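Local coordinates for amidohydrolase (PDB 4F0L), which probably acts as a metal-dependent deaminase of the amidohydrolase family and binds an iron(III) ion at its active site, at residues B[66-71]-B[125-130]; B[301-306]-B[328-333]. All blocks are in the same frame, centred on the assembly; numbering follows the deposited sequence.

Contact 1: B[66-71]-B[125-130]; sequences SHAFQY and VGEFHY. With FE (Fe (III) ion), chain E.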
loop_
_atom_site.group_PDB
_atom_site.type_symbol
_atom_site.label_atom_id
_atom_site.label_comp_id
_atom_site.label_asym_id
_atom_site.label_seq_id
_atom_site.Cartn_x
_atom_site.Cartn_y
_atom_site.Cartn_z
ATOM N N SER B 66 -8.173 9.263 14.446
ATOM C CA SER B 66 -8.295 7.867 14.820
ATOM C C SER B 66 -9.614 7.629 15.553
ATOM O O SER B 66 -10.044 8.440 16.355
ATOM C CB SER B 66 -7.129 7.475 15.725
ATOM O OG SER B 66 -7.369 6.281 16.431
ATOM N N HIS B 67 -10.259 6.513 15.226
ATOM C CA HIS B 67 -11.297 5.923 16.059
ATOM C C HIS B 67 -10.800 4.615 16.540
ATOM O O HIS B 67 -10.890 3.600 15.826
ATOM C CB HIS B 67 -12.588 5.728 15.273
ATOM C CG HIS B 67 -12.929 6.891 14.401
ATOM N ND1 HIS B 67 -13.140 8.116 14.894
ATOM C CD2 HIS B 67 -13.067 6.987 13.030
ATOM C CE1 HIS B 67 -13.416 8.958 13.865
ATOM N NE2 HIS B 67 -13.368 8.259 12.739
ATOM N N ALA B 68 -10.316 4.598 17.779
ATOM C CA ALA B 68 -9.518 3.476 18.271
ATOM C C ALA B 68 -10.272 2.150 18.184
ATOM O O ALA B 68 -9.696 1.149 17.792
ATOM C CB ALA B 68 -9.029 3.713 19.690
ATOM N N PHE B 69 -11.564 2.144 18.506
ATOM C CA PHE B 69 -12.322 0.883 18.540
ATOM C C PHE B 69 -12.400 0.180 17.195
ATOM O O PHE B 69 -12.517 -1.027 17.153
ATOM C CB PHE B 69 -13.731 1.078 19.137
ATOM C CG PHE B 69 -14.701 1.784 18.228
ATOM C CD1 PHE B 69 -15.480 1.072 17.344
ATOM C CD2 PHE B 69 -14.842 3.175 18.273
ATOM C CE1 PHE B 69 -16.383 1.732 16.510
ATOM C CE2 PHE B 69 -15.735 3.837 17.450
ATOM C CZ PHE B 69 -16.506 3.111 16.560
ATOM N N GLN B 70 -12.318 0.947 16.106
ATOM C CA GLN B 70 -12.417 0.395 14.776
ATOM C C GLN B 70 -11.217 -0.474 14.430
ATOM O O GLN B 70 -11.306 -1.318 13.519
ATOM C CB GLN B 70 -12.659 1.501 13.722
ATOM C CG GLN B 70 -14.028 2.169 13.910
ATOM C CD GLN B 70 -14.309 3.286 12.931
ATOM O OE1 GLN B 70 -13.606 3.459 11.963
ATOM N NE2 GLN B 70 -15.397 4.010 13.147
ATOM N N TYR B 71 -10.101 -0.287 15.136
ATOM C CA TYR B 71 -8.936 -1.168 14.960
ATOM C C TYR B 71 -9.342 -2.623 15.177
ATOM O O TYR B 71 -8.776 -3.525 14.581
ATOM C CB TYR B 71 -7.861 -0.807 15.963
ATOM C CG TYR B 71 -6.548 -1.589 15.930
ATOM C CD1 TYR B 71 -5.617 -1.418 14.902
ATOM C CD2 TYR B 71 -6.207 -2.431 16.996
ATOM C CE1 TYR B 71 -4.410 -2.113 14.897
ATOM C CE2 TYR B 71 -5.006 -3.105 17.023
ATOM C CZ TYR B 71 -4.106 -2.958 15.957
ATOM O OH TYR B 71 -2.908 -3.633 16.013
ATOM N N VAL B 125 -1.350 10.850 18.791
ATOM C CA VAL B 125 -2.585 10.500 18.159
ATOM C C VAL B 125 -3.650 11.516 18.477
ATOM O O VAL B 125 -3.732 12.028 19.595
ATOM C CB VAL B 125 -3.061 9.058 18.516
ATOM C CG1 VAL B 125 -3.305 8.895 20.019
ATOM C CG2 VAL B 125 -4.316 8.713 17.679
ATOM N N GLY B 126 -4.452 11.809 17.462
ATOM C CA GLY B 126 -5.660 12.622 17.599
ATOM C C GLY B 126 -6.849 11.727 17.637
ATOM O O GLY B 126 -7.298 11.247 16.607
ATOM N N GLU B 127 -7.290 11.393 18.840
ATOM C CA GLU B 127 -8.363 10.438 19.044
ATOM C C GLU B 127 -9.723 11.136 18.993
ATOM O O GLU B 127 -10.106 11.849 19.900
ATOM C CB GLU B 127 -8.207 9.707 20.371
ATOM C CG GLU B 127 -9.205 8.577 20.580
ATOM C CD GLU B 127 -9.128 7.467 19.531
ATOM O OE1 GLU B 127 -8.010 7.138 19.055
ATOM O OE2 GLU B 127 -10.200 6.916 19.192
ATOM N N PHE B 128 -10.414 10.897 17.898
ATOM C CA PHE B 128 -11.679 11.527 17.559
ATOM C C PHE B 128 -12.698 10.556 18.149
ATOM O O PHE B 128 -13.124 9.572 17.499
ATOM C CB PHE B 128 -11.745 11.621 16.021
ATOM C CG PHE B 128 -12.882 12.439 15.466
ATOM C CD1 PHE B 128 -14.155 11.899 15.352
ATOM C CD2 PHE B 128 -12.655 13.681 14.943
ATOM C CE1 PHE B 128 -15.200 12.630 14.764
ATOM C CE2 PHE B 128 -13.674 14.413 14.357
ATOM C CZ PHE B 128 -14.953 13.885 14.263
ATOM N N HIS B 129 -13.071 10.853 19.391
ATOM C CA HIS B 129 -13.630 9.875 20.293
ATOM C C HIS B 129 -15.124 10.020 20.479
ATOM O O HIS B 129 -15.582 10.984 21.133
ATOM C CB HIS B 129 -12.953 10.052 21.652
ATOM C CG HIS B 129 -13.517 9.167 22.712
ATOM N ND1 HIS B 129 -13.513 7.835 22.597
ATOM C CD2 HIS B 129 -14.137 9.462 23.927
ATOM C CE1 HIS B 129 -14.073 7.292 23.695
ATOM N NE2 HIS B 129 -14.460 8.288 24.508
ATOM N N TYR B 130 -15.893 9.095 19.930
ATOM C CA TYR B 130 -17.355 9.198 20.049
ATOM C C TYR B 130 -18.056 8.042 20.756
ATOM O O TYR B 130 -19.272 8.040 20.854
ATOM C CB TYR B 130 -18.023 9.471 18.688
ATOM C CG TYR B 130 -17.800 8.487 17.573
ATOM C CD1 TYR B 130 -18.554 7.323 17.471
ATOM C CD2 TYR B 130 -16.909 8.769 16.548
ATOM C CE1 TYR B 130 -18.378 6.438 16.413
ATOM C CE2 TYR B 130 -16.739 7.896 15.478
ATOM C CZ TYR B 130 -17.472 6.745 15.413
ATOM O OH TYR B 130 -17.296 5.888 14.352
HETATM FE FE FE E . -13.254 9.376 10.865
HETATM O O HOH W 1 -13.550 9.281 8.712
HETATM O O HOH W 2 -14.918 7.881 10.451
#
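The imidazole of His67 has a single ring atom of Tyr130, CE2, over one face, 3.6 Å above the plane and displaced toward the rim, the two rings being oblique to each other, while the carbonyl O of Phe128 sits at its edge, in the ring plane. There His67 ND1 donates to Phe128 O (3.0 Å, 158°), so the ring's rotation is fixed and NE2, across the ring from ND1, binds FE at 2.2 Å. An acceptor at ND1 probably leaves the imidazole more electron-rich and so a better metal ligand. Tyr130 also offers its face to the edge of Phe69 in an offset edge-to-face pair, planes at 84°. Phe128 runs alongside His67, its CD1 3.4 Å from His67 CE1, which completes an aromatic cluster of His67, Phe69, Phe128 and Tyr130 beside the metal.

Behind the rings the backbones pair in parallel at Ser66 and Glu127: Phe128 N gives a bond to Ser66 O, and Ser66 N a weak one to Gly126 O. Glu127, bent at chi2 (60°), brings its carboxylate across to Ser66 and Ala68, where strand 56-66 ends. Its OE2 takes Ala68 N on the syn lone pair (2.7 Å), and OE1 is met by Ser66 OG from above the carboxylate plane (2.8 Å). Tyr114 of helix 103-119 also bonds OE1, so the buried carboxylate is well satisfied. Strand 56-66 thus ends beside strand 122-129 in the His-X-His metal motif, His65 and His67, at the C-terminal mouth of the amidohydrolase TIM barrel.

Contact 2: B[301-306]-B[328-333]; sequences PVTEAN and SDSNVL. With FE (Fe (III) ion), chain E.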
loop_
_atom_site.group_PDB
_atom_site.type_symbol
_atom_site.label_atom_id
_atom_site.label_comp_id
_atom_site.label_asym_id
_atom_site.label_seq_id
_atom_site.Cartn_x
_atom_site.Cartn_y
_atom_site.Cartn_z
ATOM N N PRO B 301 -5.918 8.873 3.751
ATOM C CA PRO B 301 -5.945 8.320 2.408
ATOM C C PRO B 301 -6.289 6.819 2.313
ATOM O O PRO B 301 -7.057 6.419 1.421
ATOM C CB PRO B 301 -4.535 8.606 1.862
ATOM C CG PRO B 301 -4.004 9.727 2.682
ATOM C CD PRO B 301 -4.670 9.643 4.031
ATOM N N VAL B 302 -5.718 6.006 3.204
ATOM C CA VAL B 302 -6.030 4.577 3.206
ATOM C C VAL B 302 -7.475 4.301 3.527
ATOM O O VAL B 302 -8.110 3.529 2.818
ATOM C CB VAL B 302 -5.095 3.797 4.128
ATOM C CG1 VAL B 302 -5.584 2.360 4.394
ATOM C CG2 VAL B 302 -3.716 3.843 3.461
ATOM N N THR B 303 -8.016 4.945 4.551
ATOM C CA THR B 303 -9.431 4.764 4.881
ATOM C C THR B 303 -10.330 5.275 3.768
ATOM O O THR B 303 -11.306 4.629 3.406
ATOM C CB THR B 303 -9.812 5.413 6.235
ATOM O OG1 THR B 303 -9.095 4.752 7.284
ATOM C CG2 THR B 303 -11.346 5.263 6.539
ATOM N N GLU B 304 -9.987 6.414 3.177
ATOM C CA GLU B 304 -10.786 6.983 2.096
ATOM C C GLU B 304 -10.826 6.020 0.891
ATOM O O GLU B 304 -11.854 5.874 0.216
ATOM C CB GLU B 304 -10.232 8.374 1.694
ATOM C CG GLU B 304 -10.619 9.488 2.682
ATOM C CD GLU B 304 -9.635 10.645 2.751
ATOM O OE1 GLU B 304 -8.897 10.877 1.779
ATOM O OE2 GLU B 304 -9.600 11.343 3.785
ATOM N N ALA B 305 -9.689 5.388 0.598
ATOM C CA ALA B 305 -9.655 4.354 -0.464
ATOM C C ALA B 305 -10.503 3.137 -0.073
ATOM O O ALA B 305 -11.264 2.621 -0.888
ATOM C CB ALA B 305 -8.227 3.894 -0.715
ATOM N N ASN B 306 -10.315 2.642 1.164
ATOM C CA ASN B 306 -11.025 1.467 1.637
ATOM C C ASN B 306 -12.545 1.722 1.616
ATOM O O ASN B 306 -13.346 0.802 1.409
ATOM C CB ASN B 306 -10.522 1.090 3.038
ATOM C CG ASN B 306 -11.264 -0.076 3.629
ATOM O OD1 ASN B 306 -12.360 0.098 4.200
ATOM N ND2 ASN B 306 -10.706 -1.274 3.474
ATOM N N SER B 328 -4.986 7.550 10.443
ATOM C CA SER B 328 -5.343 6.163 10.116
ATOM C C SER B 328 -6.861 5.911 10.164
ATOM O O SER B 328 -7.352 4.966 9.559
ATOM C CB SER B 328 -4.634 5.230 11.074
ATOM O OG SER B 328 -3.234 5.288 10.893
ATOM N N ASP B 329 -7.573 6.734 10.923
ATOM C CA ASP B 329 -9.049 6.867 10.823
ATOM C C ASP B 329 -9.750 5.562 11.211
ATOM O O ASP B 329 -9.976 5.340 12.415
ATOM C CB ASP B 329 -9.455 7.395 9.438
ATOM C CG ASP B 329 -10.976 7.677 9.306
ATOM O OD1 ASP B 329 -11.723 7.567 10.306
ATOM O OD2 ASP B 329 -11.427 8.053 8.210
ATOM N N SER B 330 -10.088 4.714 10.238
ATOM C CA SER B 330 -10.740 3.424 10.523
ATOM C C SER B 330 -9.753 2.467 11.120
ATOM O O SER B 330 -10.126 1.411 11.683
ATOM C CB SER B 330 -11.348 2.777 9.253
ATOM O OG SER B 330 -10.328 2.335 8.356
ATOM N N ASN B 331 -8.473 2.818 10.996
ATOM C CA ASN B 331 -7.397 1.983 11.575
ATOM C C ASN B 331 -7.343 0.588 10.957
ATOM O O ASN B 331 -6.850 -0.397 11.581
ATOM C CB ASN B 331 -7.501 1.960 13.101
ATOM C CG ASN B 331 -7.209 3.356 13.714
ATOM O OD1 ASN B 331 -6.245 3.975 13.354
ATOM N ND2 ASN B 331 -8.036 3.823 14.637
ATOM N N VAL B 332 -7.793 0.488 9.700
ATOM C CA VAL B 332 -7.744 -0.802 8.960
ATOM C C VAL B 332 -6.299 -1.234 8.679
ATOM O O VAL B 332 -5.959 -2.458 8.710
ATOM C CB VAL B 332 -8.572 -0.765 7.650
ATOM C CG1 VAL B 332 -8.069 0.316 6.642
ATOM C CG2 VAL B 332 -8.589 -2.136 6.983
ATOM N N LEU B 333 -5.433 -0.263 8.431
ATOM C CA LEU B 333 -4.017 -0.559 8.089
ATOM C C LEU B 333 -3.162 0.633 8.515
ATOM O O LEU B 333 -3.457 1.766 8.123
ATOM C CB LEU B 333 -3.828 -0.835 6.562
ATOM C CG LEU B 333 -2.380 -1.232 6.081
ATOM C CD1 LEU B 333 -1.822 -2.329 6.916
ATOM C CD2 LEU B 333 -2.323 -1.758 4.663
HETATM FE FE FE E . -13.254 9.376 10.865
HETATM O O HOH W 3 -12.340 0.581 7.021
HETATM O O HOH W 1 -13.550 9.281 8.712
HETATM O O HOH W 2 -14.918 7.881 10.451
#
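The aspartate corner of the mononuclear metal site, where Asp329 joins His65, His67 and His241 on the iron, is backed here by the short helix 301-306. Asp329 extends CG anti to its backbone N (chi1 -175°) and binds through one oxygen, OD1 lying 2.4 Å from FE. Its other oxygen turns toward the helix, where the methyl CG2 of Thr303 comes to 3.3 Å from OD2. Two waters, 1 and 2, complete the metal shell, and water 1 is close to OD2 of Asp329, at 2.5 Å.

Thr303 carries the contact. Its OG1 lies beside the backbone N and anti to the carbonyl carbon (chi1 -64°), while CG2 is anti to the backbone N, so hydroxyl and methyl both face the loop. OG1 of Thr303 shares a hydrogen bond with OG of Ser330 (2.9 Å), and it also lies 2.9 Å from the carbonyl O of Ser328. Ser330 OG occupies the crowded position between N and carbonyl carbon (chi1 69°), receives a weak bond from Val332 N and meets water 3, which donates to Asn306 OD1 (2.9 Å). The water therefore ties the last residue of the helix to the loop. Asn306 also has partners across the dimer interface, Tyr345 and Arg354 of the second subunit, besides Glu78 of its own chain.

On the apolar side, Val302 meets Val332 at a slant, CG1 of Val302 being 3.9 Å from CG1 of Val332, with Leu333 CB next to the same Val302 methyl. The helix that follows strand 296-299 is thus packed against the loop after strand 323-326, which carries the strand-end metal aspartate of the amidohydrolase TIM barrel.

How the contacts relate
From the N terminus, strand 56-66 runs into 66-71; the chain then passes through helices 88-100 and 103-119 before 125-130 on the neighbouring strand closes contact 1, a parallel beta-alpha-beta connection. Much later, after strand 296-299, helix 301-306 opens contact 2, which 328-333 closes past strand 323-326. The two loops follow in series, neither nesting nor crossing, yet they meet in space, with centres about 12 Å apart. His67 N probably bonds Asp329 O, and Asn331 ND2 makes a weak bond to His67 O besides its stronger one to Ser66 OG. Both contacts deliver a ligand to the same iron and share waters 1 and 2, joining early and late strands of the barrel.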